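Local coordinates for protein alpha-L-arabinofuranosidase B (Aspergillus kawachii, PDB 6SXT) that hydrolyses terminal non-reducing alpha-L-arabinofuranosyl residues from arabinoxylan, arabinan and arabinogalactan side chains, joining a retaining catalytic domain to an arabinose-binding domain, at residues A[399-403]-A[437-443]; A[380-386]-A[417-423]; A[101-105]-A[126-130]; A[155-161]-A[283-289]. All coordinates share one frame; numbering follows the deposited sequence.

Interactions 3 and 4 lie in the N-terminal catalytic domain, interactions 1 and 2 in the C-terminal arabinose-binding domain. Interaction 3 closes before interaction 4 opens, and interaction 4 closes before interactions 1 and 2, whose segments alternate along the chain. Centres of 1 and 2 are about 10 Å apart, joined by the R399-D419 salt bridge; those of 3 and 4 are about 11 Å apart. Across the domain boundary Y440 packs on P126, W438 on H155, and Q287 NE2 meets E418 OE1. The contacts flank the boundary between the two domains, and the 160-161 end of interaction 4 reaches the active-site pocket.

Interaction 1. Residues A[399-403]-A[437-443]; sequences RHYNF and SWSYPTR
The guanidinium of R443 lies flat on one face of the F403 ring, planes 15° apart and CZ of R443 3.8 Å from the F403 centroid, almost on the ring normal: a stacked cation-pi pair. Extended from CG to NE, the arginine chain brings NE over the centre of the ring, and its CD meets F403 CD1 at 3.4 Å. The polar end is held from beyond the contact, NH1 of R443 hydrogen-bonding to the A454 carbonyl and forming a salt bridge with D464. F403 also offers its edge to Y440 in a T-shaped pair, with F403 CE1 3.6 Å from Y440 CD2 over one face of the tyrosine. H400 completes the aromatic cluster, its CE1 lying 3.5 Å from Y440 CD1. With its CG between the backbone N and carbonyl carbon (chi1 65°), the histidine ring reaches across to the serines: H400 NE2 donates to S439 OG at 3.0 Å, the oxygen lying in the ring plane, though the bond is bent to 146° at the hydrogen. S437 OG gives a hydrogen bond to water 1, 2.7 Å away, and accepts from Y440 N at 3.0 Å, an ST motif that ties the start of the turn together. H400 and F403 are substrate-binding residues of the arabinose-binding domain, and H400 ND1 and F403 N hold a glycol molecule here. With NE2 donating to serine, ND1 would probably be the unprotonated nitrogen in a neutral ring, while F403 keeps one face under an arginine that A454 and D464 hold in turn.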
# COMPACT_ATOMS: atom_id res chain seq x y z
N ARG A 399 -5.21 -19.40 -3.60
CA ARG A 399 -5.24 -18.23 -2.68
C ARG A 399 -4.11 -18.40 -1.70
O ARG A 399 -3.72 -19.53 -1.34
CB ARG A 399 -6.61 -18.08 -2.03
CG ARG A 399 -6.99 -19.23 -1.08
CD ARG A 399 -6.48 -19.10 0.33
NE ARG A 399 -7.07 -17.99 1.04
CZ ARG A 399 -8.30 -17.95 1.52
NH1 ARG A 399 -9.07 -19.04 1.53
NH2 ARG A 399 -8.81 -16.83 2.00
N HIS A 400 -3.57 -17.30 -1.21
CA HIS A 400 -2.61 -17.39 -0.11
C HIS A 400 -3.34 -17.30 1.23
O HIS A 400 -4.36 -16.59 1.38
CB HIS A 400 -1.45 -16.38 -0.28
CG HIS A 400 -1.83 -14.93 -0.22
ND1 HIS A 400 -2.01 -14.29 0.98
CD2 HIS A 400 -1.95 -14.03 -1.21
CE1 HIS A 400 -2.26 -13.01 0.72
NE2 HIS A 400 -2.28 -12.84 -0.63
N TYR A 401 -2.77 -17.98 2.22
CA TYR A 401 -3.29 -18.06 3.59
C TYR A 401 -2.13 -18.43 4.49
O TYR A 401 -1.47 -19.48 4.29
CB TYR A 401 -4.39 -19.13 3.67
CG TYR A 401 -5.11 -19.09 4.98
CD1 TYR A 401 -4.62 -19.76 6.08
CD2 TYR A 401 -6.25 -18.32 5.10
CE1 TYR A 401 -5.29 -19.68 7.29
CE2 TYR A 401 -6.92 -18.24 6.30
CZ TYR A 401 -6.43 -18.93 7.39
OH TYR A 401 -7.08 -18.83 8.58
N ASN A 402 -1.80 -17.56 5.44
CA ASN A 402 -0.55 -17.69 6.20
C ASN A 402 0.63 -17.80 5.22
O ASN A 402 1.64 -18.45 5.50
CB ASN A 402 -0.56 -18.90 7.15
CG ASN A 402 -1.36 -18.63 8.40
OD1 ASN A 402 -1.44 -17.48 8.85
ND2 ASN A 402 -2.00 -19.67 8.95
N PHE A 403 0.49 -17.19 4.02
CA PHE A 403 1.52 -17.14 2.97
C PHE A 403 1.84 -18.50 2.35
O PHE A 403 2.77 -18.61 1.54
CB PHE A 403 2.81 -16.48 3.47
CG PHE A 403 2.58 -15.07 3.99
CD1 PHE A 403 1.88 -14.15 3.23
CD2 PHE A 403 2.99 -14.73 5.24
CE1 PHE A 403 1.65 -12.86 3.72
CE2 PHE A 403 2.82 -13.43 5.71
CZ PHE A 403 2.11 -12.54 4.96
N SER A 437 1.67 -11.44 -5.84
CA SER A 437 0.44 -11.25 -5.05
C SER A 437 -0.03 -9.81 -5.23
O SER A 437 0.77 -8.90 -4.98
CB SER A 437 0.64 -11.59 -3.63
OG SER A 437 -0.46 -11.15 -2.83
N TRP A 438 -1.28 -9.59 -5.61
CA TRP A 438 -1.84 -8.23 -5.62
C TRP A 438 -1.90 -7.67 -4.21
O TRP A 438 -1.55 -6.49 -3.99
CB TRP A 438 -3.23 -8.24 -6.24
CG TRP A 438 -3.85 -6.88 -6.22
CD1 TRP A 438 -3.63 -5.87 -7.10
CD2 TRP A 438 -4.66 -6.34 -5.18
NE1 TRP A 438 -4.28 -4.74 -6.69
CE2 TRP A 438 -4.92 -4.99 -5.51
CE3 TRP A 438 -5.19 -6.85 -4.00
CZ2 TRP A 438 -5.67 -4.15 -4.69
CZ3 TRP A 438 -5.94 -6.03 -3.20
CH2 TRP A 438 -6.14 -4.68 -3.51
N SER A 439 -2.33 -8.46 -3.22
CA SER A 439 -2.59 -7.90 -1.89
C SER A 439 -1.27 -7.76 -1.09
O SER A 439 -1.19 -6.89 -0.21
CB SER A 439 -3.61 -8.70 -1.15
OG SER A 439 -3.16 -10.03 -0.96
N TYR A 440 -0.27 -8.58 -1.38
CA TYR A 440 1.06 -8.55 -0.73
C TYR A 440 2.11 -8.54 -1.81
O TYR A 440 2.72 -9.57 -2.14
CB TYR A 440 1.28 -9.74 0.21
CG TYR A 440 0.56 -9.70 1.51
CD1 TYR A 440 -0.81 -9.96 1.58
CD2 TYR A 440 1.25 -9.42 2.70
CE1 TYR A 440 -1.47 -9.99 2.81
CE2 TYR A 440 0.59 -9.41 3.91
CZ TYR A 440 -0.74 -9.75 3.96
OH TYR A 440 -1.38 -9.78 5.18
N PRO A 441 2.35 -7.37 -2.47
CA PRO A 441 3.22 -7.35 -3.63
C PRO A 441 4.72 -7.55 -3.40
O PRO A 441 5.46 -7.65 -4.36
CB PRO A 441 2.92 -6.00 -4.28
CG PRO A 441 2.44 -5.16 -3.11
CD PRO A 441 1.62 -6.11 -2.25
N THR A 442 5.09 -7.71 -2.14
CA THR A 442 6.45 -8.21 -1.84
C THR A 442 6.55 -9.73 -2.05
O THR A 442 7.65 -10.26 -1.95
CB THR A 442 6.85 -7.93 -0.39
OG1 THR A 442 5.87 -8.48 0.51
CG2 THR A 442 6.95 -6.43 -0.15
N ARG A 443 5.41 -10.37 -2.30
CA ARG A 443 5.37 -11.85 -2.38
C ARG A 443 4.90 -12.34 -3.72
O ARG A 443 4.08 -11.71 -4.38
CB ARG A 443 4.49 -12.36 -1.25
CG ARG A 443 5.09 -12.11 0.13
CD ARG A 443 4.16 -12.51 1.27
NE ARG A 443 4.86 -12.30 2.53
CZ ARG A 443 5.77 -13.12 3.07
NH1 ARG A 443 6.02 -14.28 2.52
NH2 ARG A 443 6.45 -12.75 4.14
O HOH W 1 -3.02 -11.70 -3.59

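Interaction 2. Residues A[380-386]-A[417-423]; sequences LANSQCF and HEDATFC
L380 begins the contact by laying its CB against CB of H417 at 3.8 Å, the two side chains crossing at about a right angle, while its CD1 reaches A420 CB just past the end of helix 414-419. At A381 the backbone N donates to T421 OG1, 2.9 Å away, and the methyl group rests against the carbonyl O of H417 and the CA of E418. From beside its own backbone N (chi1 -60°), T421 OG1 also donates a hydrogen bond to H417 O at 2.6 Å, so the hydroxyl links the helix end to the loop. That carbonyl accepts A420 N as well, from the opposite face of its plane. N382 turns its side chain back on its own segment: OD1 accepts from Q384 N in an Asx turn, within the type I turn that runs from N382 to C385. C385 then closes the loop covalently. Its SG is bonded to C423 SG with chi3 at 92°, close to the relaxed right angle of a disulfide, and its CB approaches T421 CG2 at 3.7 Å. Last comes F386, paired with F422 in a single antiparallel hydrogen-bonded bridge: F386 N to F422 O at 2.9 Å and F422 N to F386 O at 2.8 Å. The CA of T421 adds a CA-H...O contact to F386 O. The start of strand 386-390 and the residue before it are thus tied to the start of strand 422-426, within the beta-trefoil fold of the arabinose-binding domain, in a segment that also carries the substrate-binding D419.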
# COMPACT_ATOMS: atom_id res chain seq x y z
N LEU A 380 -10.05 -11.56 -9.25
CA LEU A 380 -11.24 -11.41 -8.40
C LEU A 380 -11.21 -10.05 -7.69
O LEU A 380 -12.31 -9.56 -7.38
CB LEU A 380 -11.31 -12.57 -7.42
CG LEU A 380 -11.63 -13.93 -8.07
CD1 LEU A 380 -11.51 -15.00 -7.06
CD2 LEU A 380 -13.05 -13.92 -8.63
N ALA A 381 -10.03 -9.54 -7.32
CA ALA A 381 -9.96 -8.22 -6.63
C ALA A 381 -9.43 -7.10 -7.51
O ALA A 381 -9.45 -5.94 -7.06
CB ALA A 381 -9.11 -8.34 -5.40
N ASN A 382 -8.96 -7.41 -8.70
CA ASN A 382 -8.38 -6.39 -9.59
C ASN A 382 -8.51 -6.89 -11.02
O ASN A 382 -7.93 -7.93 -11.31
CB ASN A 382 -6.94 -6.04 -9.23
CG ASN A 382 -6.50 -4.88 -10.09
OD1 ASN A 382 -6.31 -5.02 -11.30
ND2 ASN A 382 -6.35 -3.70 -9.48
N SER A 383 -9.24 -6.15 -11.84
CA SER A 383 -9.57 -6.65 -13.20
C SER A 383 -8.38 -6.61 -14.16
O SER A 383 -8.51 -7.17 -15.24
CB SER A 383 -10.75 -5.88 -13.75
OG SER A 383 -10.33 -4.56 -13.96
N GLN A 384 -7.23 -5.99 -13.84
CA GLN A 384 -6.01 -6.07 -14.67
C GLN A 384 -5.26 -7.37 -14.42
O GLN A 384 -4.52 -7.81 -15.24
CB GLN A 384 -4.93 -5.02 -14.29
CG GLN A 384 -5.29 -3.59 -14.41
CD GLN A 384 -3.98 -2.81 -14.33
OE1 GLN A 384 -3.00 -3.16 -14.97
NE2 GLN A 384 -4.05 -1.82 -13.47
N CYS A 385 -5.46 -7.95 -13.25
CA CYS A 385 -4.72 -9.11 -12.77
C CYS A 385 -5.61 -10.34 -12.98
O CYS A 385 -6.58 -10.27 -13.79
CB CYS A 385 -4.28 -8.91 -11.34
SG CYS A 385 -3.16 -7.44 -11.27
N PHE A 386 -5.19 -11.47 -12.43
CA PHE A 386 -5.81 -12.78 -12.74
C PHE A 386 -6.00 -13.57 -11.46
O PHE A 386 -5.34 -13.40 -10.40
CB PHE A 386 -5.01 -13.54 -13.80
CG PHE A 386 -4.93 -12.82 -15.11
CD1 PHE A 386 -5.97 -12.88 -16.01
CD2 PHE A 386 -3.88 -11.96 -15.39
CE1 PHE A 386 -5.93 -12.19 -17.20
CE2 PHE A 386 -3.83 -11.27 -16.58
CZ PHE A 386 -4.87 -11.36 -17.48
N HIS A 417 -11.13 -12.72 -2.38
CA HIS A 417 -10.83 -12.09 -3.68
C HIS A 417 -9.39 -11.56 -3.66
O HIS A 417 -8.62 -11.81 -4.62
CB HIS A 417 -11.79 -10.97 -4.02
CG HIS A 417 -13.20 -11.42 -4.28
ND1 HIS A 417 -14.22 -10.50 -4.39
CD2 HIS A 417 -13.75 -12.65 -4.44
CE1 HIS A 417 -15.36 -11.14 -4.66
NE2 HIS A 417 -15.12 -12.44 -4.68
N GLU A 418 -9.07 -10.83 -2.60
CA GLU A 418 -7.72 -10.21 -2.49
C GLU A 418 -6.64 -11.27 -2.38
O GLU A 418 -5.58 -11.15 -3.04
CB GLU A 418 -7.66 -9.25 -1.30
CG GLU A 418 -8.57 -8.04 -1.49
CD GLU A 418 -8.45 -6.90 -0.49
OE1 GLU A 418 -7.97 -7.11 0.60
OE2 GLU A 418 -8.94 -5.82 -0.83
N ASP A 419 -6.90 -12.34 -1.60
CA ASP A 419 -5.93 -13.42 -1.34
C ASP A 419 -5.76 -14.28 -2.60
O ASP A 419 -4.80 -15.07 -2.66
CB ASP A 419 -6.47 -14.36 -0.24
CG ASP A 419 -6.58 -13.83 1.18
OD1 ASP A 419 -6.01 -12.72 1.47
OD2 ASP A 419 -7.18 -14.60 2.06
N ALA A 420 -6.65 -14.16 -3.58
CA ALA A 420 -6.68 -15.02 -4.79
C ALA A 420 -6.34 -14.26 -6.06
O ALA A 420 -6.54 -14.76 -7.16
CB ALA A 420 -8.05 -15.69 -4.91
N THR A 421 -5.83 -13.02 -5.95
CA THR A 421 -5.52 -12.21 -7.14
C THR A 421 -4.02 -12.07 -7.29
O THR A 421 -3.33 -11.72 -6.32
CB THR A 421 -6.22 -10.85 -7.05
OG1 THR A 421 -7.62 -11.04 -6.95
CG2 THR A 421 -5.96 -9.99 -8.25
N PHE A 422 -3.54 -12.35 -8.49
CA PHE A 422 -2.08 -12.35 -8.78
C PHE A 422 -1.87 -11.60 -10.07
O PHE A 422 -2.62 -11.73 -11.06
CB PHE A 422 -1.55 -13.78 -8.84
CG PHE A 422 -1.70 -14.48 -7.51
CD1 PHE A 422 -0.75 -14.41 -6.51
CD2 PHE A 422 -2.86 -15.18 -7.25
CE1 PHE A 422 -0.93 -15.02 -5.28
CE2 PHE A 422 -3.04 -15.82 -6.04
CZ PHE A 422 -2.10 -15.71 -5.03
N CYS A 423 -0.77 -10.85 -10.10
CA CYS A 423 -0.44 -9.96 -11.21
C CYS A 423 0.76 -10.52 -11.94
O CYS A 423 1.83 -10.67 -11.34
CB CYS A 423 -0.12 -8.57 -10.70
SG CYS A 423 -1.52 -7.84 -9.77

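Interaction 3. Residues A[101-105]-A[126-130]; sequences YDNLA and PGTGY
With chi1 at -63°, the Y130 ring stands beside its own backbone N, and its OH accepts from A105 N at 2.9 Å, close to straight at 161°. The same hydroxyl is hydrogen-bonded beyond the contact to the I72 carbonyl, so the tyrosine joins the loop to strand 70-75. L104 is also turned beside its backbone N (chi1 -65°); its side chain and that of Y130 cross at about a right angle, with L104 CD2 3.7 Å from Y130 CE2. The backbones meet at N103 and T128. N103 N donates to G127 O at 2.8 Å and G129 N returns a bond to N103 O at 3.1 Å, the two bonds bracketing T128, whose CA adds a short CA-H...O contact to N103 O. T128 divides its branches: CG2 lies against A105 N and CB, whereas OG1 is hydrogen-bonded to S125 O outside the contact, accepts from water 3, and lies within hydrogen-bonding distance of water 2, which also meets N103 OD1 and P126 O. Water 3 also donates to L104 O, bridging the two segments. G129 runs beside D102, whose CB lies 3.6 Å from the glycine N; D102 OD2 is hydrogen-bonded to N282 ND2. N103 ND2 is likewise held outside, by D97. This is a single beta bridge between two loops running nearly perpendicular to each other, fastening the approaches to strands 105-106 and 130-132 of two different sheets in the catalytic domain.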
# COMPACT_ATOMS: atom_id res chain seq x y z
N TYR A 101 9.94 -5.07 14.04
CA TYR A 101 9.73 -3.96 13.06
C TYR A 101 8.60 -4.35 12.11
O TYR A 101 8.19 -5.51 11.98
CB TYR A 101 10.99 -3.65 12.25
CG TYR A 101 11.92 -2.73 12.98
CD1 TYR A 101 12.69 -3.20 14.05
CD2 TYR A 101 12.08 -1.41 12.60
CE1 TYR A 101 13.51 -2.33 14.75
CE2 TYR A 101 12.88 -0.54 13.30
CZ TYR A 101 13.58 -1.00 14.39
OH TYR A 101 14.43 -0.14 15.04
N ASP A 102 8.04 -3.30 11.50
CA ASP A 102 7.03 -3.53 10.45
C ASP A 102 7.73 -3.79 9.13
O ASP A 102 8.92 -3.56 8.97
CB ASP A 102 6.15 -2.31 10.37
CG ASP A 102 5.30 -2.03 11.59
OD1 ASP A 102 5.11 -2.96 12.42
OD2 ASP A 102 4.89 -0.87 11.76
N ASN A 103 6.99 -4.40 8.20
CA ASN A 103 7.50 -4.65 6.85
C ASN A 103 7.68 -3.30 6.10
O ASN A 103 6.87 -2.35 6.29
CB ASN A 103 6.54 -5.47 6.03
CG ASN A 103 6.30 -6.88 6.53
OD1 ASN A 103 5.18 -7.36 6.44
ND2 ASN A 103 7.35 -7.55 7.02
N LEU A 104 8.67 -3.30 5.23
CA LEU A 104 8.77 -2.30 4.14
C LEU A 104 7.80 -2.65 3.02
O LEU A 104 7.51 -3.83 2.73
CB LEU A 104 10.20 -2.25 3.62
CG LEU A 104 11.23 -1.75 4.64
CD1 LEU A 104 12.60 -1.94 4.06
CD2 LEU A 104 11.00 -0.33 5.00
N ALA A 105 7.37 -1.63 2.29
CA ALA A 105 6.53 -1.82 1.10
C ALA A 105 7.33 -2.26 -0.09
O ALA A 105 8.46 -1.79 -0.31
CB ALA A 105 5.76 -0.55 0.78
N PRO A 126 -1.09 -5.50 5.16
CA PRO A 126 -1.11 -5.60 6.62
C PRO A 126 0.26 -6.01 7.15
O PRO A 126 0.87 -7.02 6.67
CB PRO A 126 -2.17 -6.71 6.87
CG PRO A 126 -3.09 -6.51 5.69
CD PRO A 126 -2.15 -6.32 4.53
N GLY A 127 0.75 -5.23 8.11
CA GLY A 127 2.07 -5.46 8.69
C GLY A 127 3.12 -4.48 8.20
O GLY A 127 4.22 -4.45 8.75
N THR A 128 2.78 -3.69 7.19
CA THR A 128 3.68 -2.69 6.60
C THR A 128 3.53 -1.36 7.35
O THR A 128 2.40 -0.96 7.68
CB THR A 128 3.36 -2.55 5.11
OG1 THR A 128 3.44 -3.85 4.50
CG2 THR A 128 4.32 -1.64 4.38
N GLY A 129 4.63 -0.64 7.55
CA GLY A 129 4.58 0.63 8.26
C GLY A 129 5.85 1.42 8.15
O GLY A 129 6.93 0.84 8.16
N TYR A 130 5.70 2.74 8.17
CA TYR A 130 6.80 3.71 8.22
C TYR A 130 6.57 4.70 9.36
O TYR A 130 5.43 4.96 9.77
CB TYR A 130 6.93 4.48 6.90
CG TYR A 130 7.27 3.63 5.70
CD1 TYR A 130 6.30 2.97 4.99
CD2 TYR A 130 8.58 3.46 5.29
CE1 TYR A 130 6.60 2.15 3.93
CE2 TYR A 130 8.92 2.66 4.19
CZ TYR A 130 7.91 2.00 3.52
OH TYR A 130 8.20 1.17 2.46
O HOH W 2 2.85 -6.65 4.98
O HOH W 3 4.98 -4.94 2.46

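Interaction 4. Residues A[155-161]-A[283-289]; sequences HYNDACC and SNGAQGT. With NAG (2-acetamido-2-deoxy-beta-D-glucopyranose), chain B; LXE ([(1~{S},2~{S},3~{S},4~{S})-2-(hydroxymethyl)-3,4-bis(oxidanyl)cyclopentyl]azanium), chain G.
H155 ND1 and T289 OG1 share the shortest hydrogen bond across the contact, 2.7 Å, at the edge of the imidazole; either could be the donor. At the other nitrogen, water 5 lies in the ring plane 2.7 Å from H155 NE2 and donates to Q287 OE1, linking imidazole and amide. Q287 NE2 donates a hydrogen bond to Y156 O at 3.0 Å from well above the carbonyl plane, and is also hydrogen-bonded to E418 of the arabinose-binding domain. N157 reaches across with CG between the backbone N and carbonyl carbon (chi1 71°): ND2 donates nearly straight to G285 O at 3.0 Å, while OD1 accepts from A159 N in an Asx turn, so both ends of the amide are used. Toward the disulfide, G285 N donates to C160 O at 3.1 Å. Packing fills in between. G288 CA lies over one face of the H155 ring in a CH-pi contact, and A286 CB presses on A159 O and C161 C. C160 SG rests on S283 CB at 3.6 Å. On the outer flank D158 OD2 accepts from N2 of a glycan GlcNAc. C160 and C161, joined by both a cis peptide and a disulfide, place their sulfurs 3.8 Å from O3' of the inhibitor-derived cyclopentyl group; this vicinal disulfide forms part of the active-site pocket, with S283 OG hydrogen-bonded to the proton donor D281.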
# COMPACT_ATOMS: atom_id res chain seq x y z
N HIS A 155 -8.28 0.66 -1.80
CA HIS A 155 -7.33 -0.25 -1.12
C HIS A 155 -7.39 0.01 0.37
O HIS A 155 -6.88 1.02 0.80
CB HIS A 155 -5.90 -0.06 -1.67
CG HIS A 155 -4.92 -0.99 -1.07
ND1 HIS A 155 -3.60 -0.65 -0.91
CD2 HIS A 155 -5.06 -2.27 -0.61
CE1 HIS A 155 -2.97 -1.67 -0.36
NE2 HIS A 155 -3.85 -2.70 -0.14
N TYR A 156 -8.07 -0.84 1.14
CA TYR A 156 -8.34 -0.52 2.55
C TYR A 156 -8.81 -1.81 3.21
O TYR A 156 -9.20 -2.76 2.52
CB TYR A 156 -9.38 0.60 2.70
CG TYR A 156 -10.74 0.20 2.20
CD1 TYR A 156 -11.65 -0.37 3.07
CD2 TYR A 156 -11.12 0.42 0.88
CE1 TYR A 156 -12.92 -0.77 2.64
CE2 TYR A 156 -12.38 0.04 0.45
CZ TYR A 156 -13.27 -0.57 1.32
OH TYR A 156 -14.50 -0.91 0.86
N ASN A 157 -8.86 -1.78 4.53
CA ASN A 157 -9.59 -2.82 5.29
C ASN A 157 -10.19 -2.16 6.52
O ASN A 157 -10.34 -0.92 6.57
CB ASN A 157 -8.70 -4.04 5.49
CG ASN A 157 -7.56 -3.84 6.48
OD1 ASN A 157 -7.52 -2.80 7.16
ND2 ASN A 157 -6.66 -4.81 6.53
N ASP A 158 -10.59 -2.99 7.50
CA ASP A 158 -11.33 -2.52 8.68
C ASP A 158 -10.47 -2.75 9.92
O ASP A 158 -11.00 -2.53 11.04
CB ASP A 158 -12.69 -3.24 8.75
CG ASP A 158 -12.59 -4.74 8.79
OD1 ASP A 158 -11.49 -5.26 8.84
OD2 ASP A 158 -13.68 -5.40 8.77
N ALA A 159 -9.18 -3.04 9.76
CA ALA A 159 -8.27 -3.31 10.89
C ALA A 159 -7.54 -2.04 11.28
O ALA A 159 -7.32 -1.17 10.44
CB ALA A 159 -7.33 -4.40 10.52
N CYS A 160 -7.15 -1.90 12.53
CA CYS A 160 -6.46 -0.68 12.97
C CYS A 160 -5.00 -0.76 12.51
O CYS A 160 -4.34 -1.77 12.75
CB CYS A 160 -6.49 -0.54 14.47
SG CYS A 160 -5.77 1.01 15.01
N CYS A 161 -4.47 0.27 11.84
CA CYS A 161 -5.13 1.48 11.41
C CYS A 161 -4.33 2.06 10.24
O CYS A 161 -3.10 2.11 10.36
CB CYS A 161 -5.19 2.61 12.43
SG CYS A 161 -6.52 2.47 13.68
N SER A 283 -0.24 -0.41 15.91
CA SER A 283 -1.31 -1.26 15.36
C SER A 283 -1.01 -1.44 13.88
O SER A 283 -0.90 -0.41 13.20
CB SER A 283 -2.68 -0.70 15.56
OG SER A 283 -3.06 -0.66 16.96
N ASN A 284 -0.87 -2.66 13.40
CA ASN A 284 -0.35 -2.91 12.03
C ASN A 284 -1.22 -3.89 11.25
O ASN A 284 -0.66 -4.68 10.50
CB ASN A 284 1.14 -3.24 12.06
CG ASN A 284 1.59 -4.50 12.80
OD1 ASN A 284 1.82 -5.57 12.18
ND2 ASN A 284 1.84 -4.35 14.08
N GLY A 285 -2.53 -3.85 11.42
CA GLY A 285 -3.43 -4.74 10.69
C GLY A 285 -3.97 -4.16 9.39
O GLY A 285 -4.57 -4.90 8.62
N ALA A 286 -3.77 -2.85 9.18
CA ALA A 286 -4.45 -2.14 8.07
C ALA A 286 -3.68 -2.29 6.77
O ALA A 286 -2.49 -2.64 6.72
CB ALA A 286 -4.66 -0.69 8.43
N GLN A 287 -4.38 -1.96 5.70
CA GLN A 287 -3.77 -1.86 4.37
C GLN A 287 -4.25 -0.57 3.72
O GLN A 287 -5.32 -0.06 4.03
CB GLN A 287 -4.07 -3.10 3.52
CG GLN A 287 -5.54 -3.26 3.18
CD GLN A 287 -5.88 -4.59 2.54
OE1 GLN A 287 -5.06 -5.53 2.61
NE2 GLN A 287 -7.05 -4.69 1.90
N GLY A 288 -3.47 -0.11 2.72
CA GLY A 288 -3.79 1.12 1.99
C GLY A 288 -2.64 1.50 1.10
O GLY A 288 -1.62 0.85 1.12
N THR A 289 -2.86 2.51 0.28
CA THR A 289 -1.83 2.99 -0.62
C THR A 289 -1.69 4.49 -0.47
O THR A 289 -2.70 5.21 -0.56
CB THR A 289 -2.17 2.70 -2.09
OG1 THR A 289 -2.28 1.29 -2.27
CG2 THR A 289 -1.12 3.22 -3.04
C1 NAG B . -15.50 -3.70 5.84
C2 NAG B . -16.49 -4.37 6.84
C3 NAG B . -16.55 -5.88 6.56
C4 NAG B . -16.90 -6.16 5.12
C5 NAG B . -15.88 -5.35 4.26
C6 NAG B . -16.11 -5.56 2.79
C7 NAG B . -16.89 -3.56 9.12
C8 NAG B . -16.25 -3.43 10.44
N2 NAG B . -16.11 -4.15 8.21
O3 NAG B . -17.62 -6.36 7.46
O4 NAG B . -16.66 -7.51 4.76
O5 NAG B . -16.01 -3.96 4.51
O6 NAG B . -17.41 -5.19 2.40
O7 NAG B . -18.01 -3.08 8.89
C1' LXE G . -4.31 4.00 19.78
C2' LXE G . -3.57 3.91 18.44
O2' LXE G . -2.39 4.64 18.45
C3' LXE G . -4.59 4.44 17.53
O3' LXE G . -4.14 4.22 16.13
C4' LXE G . -5.77 3.55 17.86
C5' LXE G . -7.10 4.18 17.51
O5' LXE G . -7.30 5.48 18.04
C6' LXE G . -5.60 3.31 19.42
N1' LXE G . -5.53 1.83 19.59
O HOH W 4 -5.48 3.69 0.59
O HOH W 5 -3.03 -5.11 0.76
O HOH W 6 -7.53 0.69 5.63
O HOH W 7 -1.81 -0.87 10.02